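Intracellular sulfur oxidation protein DsrF (Allochromatium vinosum, PDB 2HY5) is of no established function but may take part in the oxidation of intracellular sulfur, working in a complex with DsrE and DsrH. Local coordinates at residues 12-15 and 20-23; 42-47 and 84-89; 48-53 and 67-72. One frame throughout, in Å; residues are numbered along the deposited sequence.

How the contacts relate
The three contacts of DsrF lie in the loops at one end of its parallel sheet, and they illustrate how such loops can be joined to each other as well as to the sheet. Contact 1 closes first along the chain, between strand 7-12 and helix 21-32; contact 2 then joins the end of strand 38-43 to helix 84-89, and contact 3 forms within the long connection that contact 2 spans. Their centres lie 11 to 14 Å apart. A salt bridge between Arg13 and Asp45 ties contact 1 to contact 2, Gln50 of contact 3 reaches back to Lys14, and Phe43 packs on Gln50 and Leu51. Chains of DsrE and DsrH border this region, so these loops also take part in subunit contacts.

Contact 1: residues 12-15 and 20-23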
loop_
_atom_site.group_PDB
_atom_site.type_symbol
_atom_site.label_atom_id
_atom_site.label_comp_id
_atom_site.label_asym_id
_atom_site.label_seq_id
_atom_site.Cartn_x
_atom_site.Cartn_y
_atom_site.Cartn_z
ATOM N N ASN B 12 -1.802 9.308 13.293
ATOM C CA ASN B 12 -2.799 8.711 12.409
ATOM C C ASN B 12 -3.017 9.581 11.178
ATOM O O ASN B 12 -3.481 10.711 11.291
ATOM C CB ASN B 12 -4.117 8.543 13.162
ATOM C CG ASN B 12 -4.040 7.476 14.224
ATOM O OD1 ASN B 12 -3.651 6.342 13.948
ATOM N ND2 ASN B 12 -4.414 7.829 15.448
ATOM N N ARG B 13 -2.701 9.046 10.002
ATOM C CA ARG B 13 -2.838 9.804 8.765
ATOM C C ARG B 13 -3.632 9.122 7.660
ATOM O O ARG B 13 -3.795 9.690 6.581
ATOM C CB ARG B 13 -1.447 10.159 8.224
ATOM C CG ARG B 13 -0.655 11.111 9.110
ATOM C CD ARG B 13 0.716 11.408 8.505
ATOM N NE ARG B 13 0.604 11.913 7.139
ATOM C CZ ARG B 13 1.091 11.290 6.071
ATOM N NH1 ARG B 13 1.733 10.135 6.205
ATOM N NH2 ARG B 13 0.931 11.816 4.865
ATOM N N LYS B 14 -4.121 7.914 7.913
ATOM C CA LYS B 14 -4.875 7.193 6.892
ATOM C C LYS B 14 -6.368 7.082 7.182
ATOM O O LYS B 14 -6.796 7.027 8.336
ATOM C CB LYS B 14 -4.281 5.795 6.694
ATOM C CG LYS B 14 -2.830 5.820 6.235
ATOM C CD LYS B 14 -2.280 4.419 6.057
ATOM C CE LYS B 14 -0.796 4.434 5.716
ATOM N NZ LYS B 14 -0.512 5.146 4.441
ATOM N N ALA B 15 -7.161 7.080 6.115
ATOM C CA ALA B 15 -8.605 6.969 6.244
ATOM C C ALA B 15 -8.939 5.556 6.692
ATOM O O ALA B 15 -8.204 4.615 6.398
ATOM C CB ALA B 15 -9.280 7.271 4.901
ATOM N N ILE B 20 -6.230 -1.407 6.928
ATOM C CA ILE B 20 -6.419 -1.776 8.316
ATOM C C ILE B 20 -5.659 -0.877 9.289
ATOM O O ILE B 20 -5.858 -0.969 10.496
ATOM C CB ILE B 20 -5.985 -3.249 8.540
ATOM C CG1 ILE B 20 -6.571 -3.779 9.850
ATOM C CG2 ILE B 20 -4.466 -3.347 8.553
ATOM C CD1 ILE B 20 -6.354 -5.260 10.062
ATOM N N TYR B 21 -4.808 0.003 8.767
ATOM C CA TYR B 21 -4.007 0.872 9.627
ATOM C C TYR B 21 -4.762 1.616 10.729
ATOM O O TYR B 21 -4.270 1.717 11.850
ATOM C CB TYR B 21 -3.209 1.867 8.777
ATOM C CG TYR B 21 -2.312 1.184 7.763
ATOM C CD1 TYR B 21 -2.608 1.228 6.401
ATOM C CD2 TYR B 21 -1.196 0.455 8.169
ATOM C CE1 TYR B 21 -1.818 0.563 5.467
ATOM C CE2 TYR B 21 -0.395 -0.218 7.239
ATOM C CZ TYR B 21 -0.713 -0.159 5.891
ATOM O OH TYR B 21 0.058 -0.825 4.961
ATOM N N ALA B 22 -5.949 2.129 10.427
ATOM C CA ALA B 22 -6.721 2.857 11.430
ATOM C C ALA B 22 -7.095 1.960 12.608
ATOM O O ALA B 22 -6.903 2.321 13.771
ATOM C CB ALA B 22 -7.988 3.443 10.801
ATOM N N TRP B 23 -7.632 0.787 12.301
ATOM C CA TRP B 23 -8.050 -0.145 13.342
ATOM C C TRP B 23 -6.888 -0.737 14.133
ATOM O O TRP B 23 -6.913 -0.749 15.364
ATOM C CB TRP B 23 -8.885 -1.278 12.734
ATOM C CG TRP B 23 -9.181 -2.379 13.706
ATOM C CD1 TRP B 23 -8.914 -3.708 13.543
ATOM C CD2 TRP B 23 -9.765 -2.245 15.007
ATOM N NE1 TRP B 23 -9.290 -4.411 14.662
ATOM C CE2 TRP B 23 -9.819 -3.535 15.581
ATOM C CE3 TRP B 23 -10.249 -1.159 15.751
ATOM C CZ2 TRP B 23 -10.332 -3.773 16.857
ATOM C CZ3 TRP B 23 -10.761 -1.395 17.025
ATOM C CH2 TRP B 23 -10.798 -2.692 17.562
HETATM O O HOH W 1 -4.008 5.093 11.838
HETATM O O HOH W 2 -6.767 2.789 7.730
#
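The far end of the Lys14 aliphatic chain reaches over a face of the Tyr21 ring, with CE above it. This CE sits 4.1 Å from the ring centroid and 26° off the ring normal, a CH-pi contact, while Lys14 CD comes closer to the rim, 3.2 Å from Tyr21 CD1. The lysine runs straight as far as CE and bends only at its last torsion (chi4 -61°), which turns the ammonium group aside while the methylenes stay against the aromatic ring. NZ then bonds to the backbone oxygen of Leu102 of a DsrH chain, and Tyr21 OH is held by Glu9 of a DsrE chain. Both polar ends are thus spent on neighbouring subunits, and the apolar overlap between them is buried.

The two segments flank the loop that carries the chain from strand 7-12 into helix 21-32, the first beta-alpha connection of the parallel sheet. Water completes the join at two points. One molecule donates to Ala15 O at 2.7 Å and accepts from Ala22 N at 2.9 Å, so an amide in the first turn of the helix is satisfied through solvent. The other donates to Asn12 OD1 at 2.5 Å and makes a weak, long bond to Tyr21 O. Nearby, the Gln50 side chain packs against Ala22.

Contact 2: residues 42-47 and 84-89; sequences LFLDDG and RDSLEA
A side-chain-to-backbone hydrogen bond joins the loop after strand 38-43 to the first turn of helix 84-89, at one end of the parallel sheet. Asp45 N donates to Ser86 OG over 2.8 Å, with a bent N-H...O angle of 142°. The serine reaches it because its CB points toward the loop and OG stands beside its own backbone N (chi1 -63°). Close by, Leu44 CD1 lies 3.4 Å from Ser86 OG, so a methyl group borders the polar link. The same hydroxyl is also hydrogen-bonded to Asp83 OD2, its strongest polar partner, and a single oxygen thereby connects the loop after strand 38-43 with the end of strand 79-83.

Strands 38-43 and 79-83 lie side by side and parallel, and the contact bridges the loop leaving one and the helix that directly follows the other. Beyond strand 38-43 the backbone turns sharply, with Gly47 N bonding to Leu44 O at 2.8 Å; a CB on Gly47 would clash with that same oxygen. The CB of Asp45 points away from the helix; its OD2 forms a salt bridge with Arg13 NE and accepts a hydrogen bond from Ser19 of a DsrH chain.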
loop_
_atom_site.group_PDB
_atom_site.type_symbol
_atom_site.label_atom_id
_atom_site.label_comp_id
_atom_site.label_asym_id
_atom_site.label_seq_id
_atom_site.Cartn_x
_atom_site.Cartn_y
_atom_site.Cartn_z
ATOM N N LEU B 42 -2.652 12.042 17.502
ATOM C CA LEU B 42 -2.857 13.095 16.519
ATOM C C LEU B 42 -3.446 12.557 15.232
ATOM O O LEU B 42 -2.981 11.550 14.698
ATOM C CB LEU B 42 -1.525 13.790 16.204
ATOM C CG LEU B 42 -1.525 14.806 15.054
ATOM C CD1 LEU B 42 -2.424 15.984 15.401
ATOM C CD2 LEU B 42 -0.100 15.285 14.795
ATOM N N PHE B 43 -4.476 13.231 14.742
ATOM C CA PHE B 43 -5.111 12.847 13.495
ATOM C C PHE B 43 -4.776 13.952 12.518
ATOM O O PHE B 43 -5.136 15.110 12.722
ATOM C CB PHE B 43 -6.624 12.703 13.674
ATOM C CG PHE B 43 -7.010 11.597 14.614
ATOM C CD1 PHE B 43 -6.999 11.797 15.989
ATOM C CD2 PHE B 43 -7.339 10.336 14.122
ATOM C CE1 PHE B 43 -7.308 10.760 16.867
ATOM C CE2 PHE B 43 -7.647 9.291 14.988
ATOM C CZ PHE B 43 -7.633 9.503 16.365
ATOM N N LEU B 44 -4.060 13.578 11.467
ATOM C CA LEU B 44 -3.616 14.510 10.445
ATOM C C LEU B 44 -3.926 13.962 9.058
ATOM O O LEU B 44 -4.039 12.747 8.867
ATOM C CB LEU B 44 -2.106 14.731 10.598
ATOM C CG LEU B 44 -1.340 15.500 9.520
ATOM C CD1 LEU B 44 -1.787 16.956 9.503
ATOM C CD2 LEU B 44 0.157 15.400 9.800
ATOM N N ASP B 45 -4.054 14.859 8.087
ATOM C CA ASP B 45 -4.359 14.455 6.719
ATOM C C ASP B 45 -5.602 13.564 6.714
ATOM O O ASP B 45 -6.576 13.878 7.398
ATOM C CB ASP B 45 -3.154 13.738 6.099
ATOM C CG ASP B 45 -1.952 14.666 5.922
ATOM O OD1 ASP B 45 -2.158 15.846 5.561
ATOM O OD2 ASP B 45 -0.803 14.222 6.131
ATOM N N ASP B 46 -5.588 12.459 5.971
ATOM C CA ASP B 46 -6.772 11.599 5.935
ATOM C C ASP B 46 -7.091 10.958 7.275
ATOM O O ASP B 46 -8.150 10.355 7.444
ATOM C CB ASP B 46 -6.644 10.512 4.860
ATOM C CG ASP B 46 -6.939 11.032 3.462
ATOM O OD1 ASP B 46 -7.502 12.139 3.339
ATOM O OD2 ASP B 46 -6.614 10.320 2.488
ATOM N N GLY B 47 -6.177 11.090 8.229
ATOM C CA GLY B 47 -6.418 10.534 9.546
ATOM C C GLY B 47 -7.613 11.192 10.218
ATOM O O GLY B 47 -8.264 10.591 11.076
ATOM N N ARG B 84 -6.383 21.265 12.139
ATOM C CA ARG B 84 -7.426 22.104 11.549
ATOM C C ARG B 84 -7.321 22.263 10.036
ATOM O O ARG B 84 -8.335 22.336 9.348
ATOM C CB ARG B 84 -7.452 23.491 12.221
ATOM C CG ARG B 84 -6.389 24.471 11.760
ATOM C CD ARG B 84 -6.402 25.722 12.644
ATOM N NE ARG B 84 -7.673 26.443 12.600
ATOM C CZ ARG B 84 -7.999 27.338 11.670
ATOM N NH1 ARG B 84 -7.146 27.633 10.699
ATOM N NH2 ARG B 84 -9.181 27.941 11.711
ATOM N N ASP B 85 -6.105 22.316 9.509
ATOM C CA ASP B 85 -5.931 22.473 8.069
ATOM C C ASP B 85 -6.456 21.253 7.319
ATOM O O ASP B 85 -7.039 21.381 6.242
ATOM C CB ASP B 85 -4.458 22.709 7.743
ATOM C CG ASP B 85 -3.968 24.056 8.239
ATOM O OD1 ASP B 85 -2.741 24.291 8.243
ATOM O OD2 ASP B 85 -4.819 24.889 8.618
ATOM N N SER B 86 -6.252 20.074 7.899
ATOM C CA SER B 86 -6.721 18.830 7.291
ATOM C C SER B 86 -8.247 18.807 7.230
ATOM O O SER B 86 -8.831 18.362 6.240
ATOM C CB SER B 86 -6.215 17.633 8.089
ATOM O OG SER B 86 -4.801 17.585 8.053
ATOM N N LEU B 87 -8.891 19.283 8.291
ATOM C CA LEU B 87 -10.346 19.329 8.334
ATOM C C LEU B 87 -10.869 20.245 7.237
ATOM O O LEU B 87 -11.791 19.885 6.509
ATOM C CB LEU B 87 -10.832 19.844 9.693
ATOM C CG LEU B 87 -10.691 18.931 10.908
ATOM C CD1 LEU B 87 -11.222 19.650 12.142
ATOM C CD2 LEU B 87 -11.472 17.642 10.667
ATOM N N GLU B 88 -10.280 21.431 7.126
ATOM C CA GLU B 88 -10.698 22.407 6.120
ATOM C C GLU B 88 -10.530 21.885 4.698
ATOM O O GLU B 88 -11.417 22.051 3.854
ATOM C CB GLU B 88 -9.901 23.707 6.276
ATOM C CG GLU B 88 -10.224 24.762 5.225
ATOM C CD GLU B 88 -9.326 25.980 5.320
ATOM O OE1 GLU B 88 -8.091 25.827 5.185
ATOM O OE2 GLU B 88 -9.856 27.091 5.524
ATOM N N ALA B 89 -9.388 21.262 4.428
ATOM C CA ALA B 89 -9.118 20.730 3.101
ATOM C C ALA B 89 -10.170 19.696 2.709
ATOM O O ALA B 89 -10.402 19.442 1.527
ATOM C CB ALA B 89 -7.727 20.106 3.068
#

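Contact 3: residues 48-53 and 67-72; sequences VYQLTR and PTYRTL
Gln50 meets Tyr69 at two levels, in the long connection between 38-43 and 79-83, neighbouring strands of the parallel sheet in this DsrE/DsrF-like alpha/beta fold. Its backbone O stands 3.5 Å above the plane of the Tyr69 ring, displaced toward the rim. Its side chain, extended beyond CG (chi2 -175°), carries OE1 to the phenol, crossing the tyrosine at about a right angle, and OE1 accepts a hydrogen bond from Tyr69 OH, 2.8 Å away. Amide and ring planes are 52° apart, and the phenol approaches from above the amide, 38° out of the carbonyl plane, and not along a lone pair. At the other branch of the amide, NE2 donates to Lys14 O, which probably holds the group in one rotation.

Leu51, whose N bonds back to Val48 O, follows with an apolar touch: its CD2 methyl lies obliquely to the ring, 3.7 Å from Tyr69 CD2. Tyr69 points its CB at segment 48-53 and also packs on Ala22 and Phe43. Replacing Tyr69 with a phenylalanine would probably keep the touch with Leu51 but leave Gln50 OE1 without its hydroxyl donor inside a buried contact. The turn that carries the tyrosine is braced by Thr68 O, which accepts from Thr71 N and, in the carbonyl plane on a lone pair, from Thr71 OG1 at 2.6 Å.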
loop_
_atom_site.group_PDB
_atom_site.type_symbol
_atom_site.label_atom_id
_atom_site.label_comp_id
_atom_site.label_asym_id
_atom_site.label_seq_id
_atom_site.Cartn_x
_atom_site.Cartn_y
_atom_site.Cartn_z
ATOM N N VAL B 48 -7.921 12.429 9.837
ATOM C CA VAL B 48 -9.060 13.107 10.451
ATOM C C VAL B 48 -10.365 12.388 10.105
ATOM O O VAL B 48 -11.355 12.519 10.810
ATOM C CB VAL B 48 -9.158 14.595 10.022
ATOM C CG1 VAL B 48 -7.839 15.312 10.343
ATOM C CG2 VAL B 48 -9.490 14.708 8.546
ATOM N N TYR B 49 -10.355 11.622 9.017
ATOM C CA TYR B 49 -11.543 10.880 8.603
ATOM C C TYR B 49 -11.829 9.731 9.566
ATOM O O TYR B 49 -12.936 9.187 9.595
ATOM C CB TYR B 49 -11.350 10.335 7.184
ATOM C CG TYR B 49 -11.626 11.340 6.085
ATOM C CD1 TYR B 49 -10.778 11.446 4.986
ATOM C CD2 TYR B 49 -12.768 12.140 6.116
ATOM C CE1 TYR B 49 -11.057 12.319 3.940
ATOM C CE2 TYR B 49 -13.058 13.017 5.079
ATOM C CZ TYR B 49 -12.200 13.099 3.994
ATOM O OH TYR B 49 -12.503 13.943 2.958
ATOM N N GLN B 50 -10.824 9.345 10.349
ATOM C CA GLN B 50 -11.017 8.262 11.305
ATOM C C GLN B 50 -12.021 8.650 12.388
ATOM O O GLN B 50 -12.633 7.789 13.020
ATOM C CB GLN B 50 -9.688 7.892 11.968
ATOM C CG GLN B 50 -8.685 7.213 11.052
ATOM C CD GLN B 50 -7.441 6.768 11.806
ATOM O OE1 GLN B 50 -7.503 6.476 12.998
ATOM N NE2 GLN B 50 -6.317 6.690 11.109
ATOM N N LEU B 51 -12.201 9.951 12.592
ATOM C CA LEU B 51 -13.110 10.428 13.628
ATOM C C LEU B 51 -14.483 10.907 13.179
ATOM O O LEU B 51 -15.185 11.542 13.957
ATOM C CB LEU B 51 -12.440 11.545 14.432
ATOM C CG LEU B 51 -11.165 11.186 15.198
ATOM C CD1 LEU B 51 -10.646 12.422 15.920
ATOM C CD2 LEU B 51 -11.459 10.070 16.189
ATOM N N THR B 52 -14.879 10.614 11.943
ATOM C CA THR B 52 -16.191 11.053 11.478
ATOM C C THR B 52 -17.305 10.377 12.268
ATOM O O THR B 52 -17.176 9.228 12.694
ATOM C CB THR B 52 -16.404 10.762 9.975
ATOM O OG1 THR B 52 -16.292 9.354 9.740
ATOM C CG2 THR B 52 -15.380 11.505 9.138
ATOM N N ARG B 53 -18.399 11.100 12.462
ATOM C CA ARG B 53 -19.531 10.567 13.202
ATOM C C ARG B 53 -20.516 9.890 12.254
ATOM O O ARG B 53 -20.523 10.160 11.053
ATOM C CB ARG B 53 -20.232 11.696 13.963
ATOM C CG ARG B 53 -20.874 12.731 13.062
ATOM C CD ARG B 53 -21.185 14.040 13.785
ATOM N NE ARG B 53 -21.998 13.866 14.986
ATOM C CZ ARG B 53 -21.509 13.618 16.199
ATOM N NH1 ARG B 53 -20.201 13.513 16.385
ATOM N NH2 ARG B 53 -22.332 13.481 17.231
ATOM N N PRO B 67 -16.951 3.001 17.398
ATOM C CA PRO B 67 -17.268 3.178 18.822
ATOM C C PRO B 67 -16.041 3.142 19.737
ATOM O O PRO B 67 -16.009 3.797 20.781
ATOM C CB PRO B 67 -18.232 2.027 19.101
ATOM C CG PRO B 67 -18.953 1.889 17.797
ATOM C CD PRO B 67 -17.823 1.978 16.796
ATOM N N THR B 68 -15.030 2.381 19.337
ATOM C CA THR B 68 -13.819 2.271 20.137
ATOM C C THR B 68 -13.143 3.622 20.369
ATOM O O THR B 68 -12.617 3.874 21.454
ATOM C CB THR B 68 -12.825 1.304 19.486
ATOM O OG1 THR B 68 -13.437 0.015 19.365
ATOM C CG2 THR B 68 -11.566 1.178 20.338
ATOM N N TYR B 69 -13.154 4.496 19.366
ATOM C CA TYR B 69 -12.534 5.810 19.547
ATOM C C TYR B 69 -13.180 6.557 20.707
ATOM O O TYR B 69 -12.509 7.286 21.433
ATOM C CB TYR B 69 -12.672 6.683 18.296
ATOM C CG TYR B 69 -11.873 6.215 17.102
ATOM C CD1 TYR B 69 -12.462 5.441 16.109
ATOM C CD2 TYR B 69 -10.528 6.543 16.969
ATOM C CE1 TYR B 69 -11.730 5.002 15.006
ATOM C CE2 TYR B 69 -9.782 6.110 15.875
ATOM C CZ TYR B 69 -10.392 5.339 14.896
ATOM O OH TYR B 69 -9.659 4.899 13.822
ATOM N N ARG B 70 -14.486 6.384 20.879
ATOM C CA ARG B 70 -15.184 7.087 21.951
ATOM C C ARG B 70 -14.862 6.562 23.346
ATOM O O ARG B 70 -15.264 7.163 24.345
ATOM C CB ARG B 70 -16.696 7.057 21.704
ATOM C CG ARG B 70 -17.109 7.848 20.464
ATOM C CD ARG B 70 -18.602 8.137 20.445
ATOM N NE ARG B 70 -19.405 6.940 20.210
ATOM C CZ ARG B 70 -19.465 6.297 19.048
ATOM N NH1 ARG B 70 -18.764 6.732 18.010
ATOM N NH2 ARG B 70 -20.231 5.222 18.924
ATOM N N THR B 71 -14.121 5.460 23.417
ATOM C CA THR B 71 -13.749 4.875 24.703
ATOM C C THR B 71 -12.331 5.257 25.121
ATOM O O THR B 71 -11.905 4.946 26.231
ATOM C CB THR B 71 -13.818 3.335 24.662
ATOM O OG1 THR B 71 -12.744 2.826 23.859
ATOM C CG2 THR B 71 -15.142 2.876 24.086
ATOM N N LEU B 72 -11.605 5.926 24.230
ATOM C CA LEU B 72 -10.229 6.321 24.509
ATOM C C LEU B 72 -10.031 7.018 25.847
ATOM O O LEU B 72 -9.006 6.826 26.500
ATOM C CB LEU B 72 -9.688 7.200 23.380
ATOM C CG LEU B 72 -9.374 6.470 22.069
ATOM C CD1 LEU B 72 -8.896 7.461 21.024
ATOM C CD2 LEU B 72 -8.304 5.407 22.323
#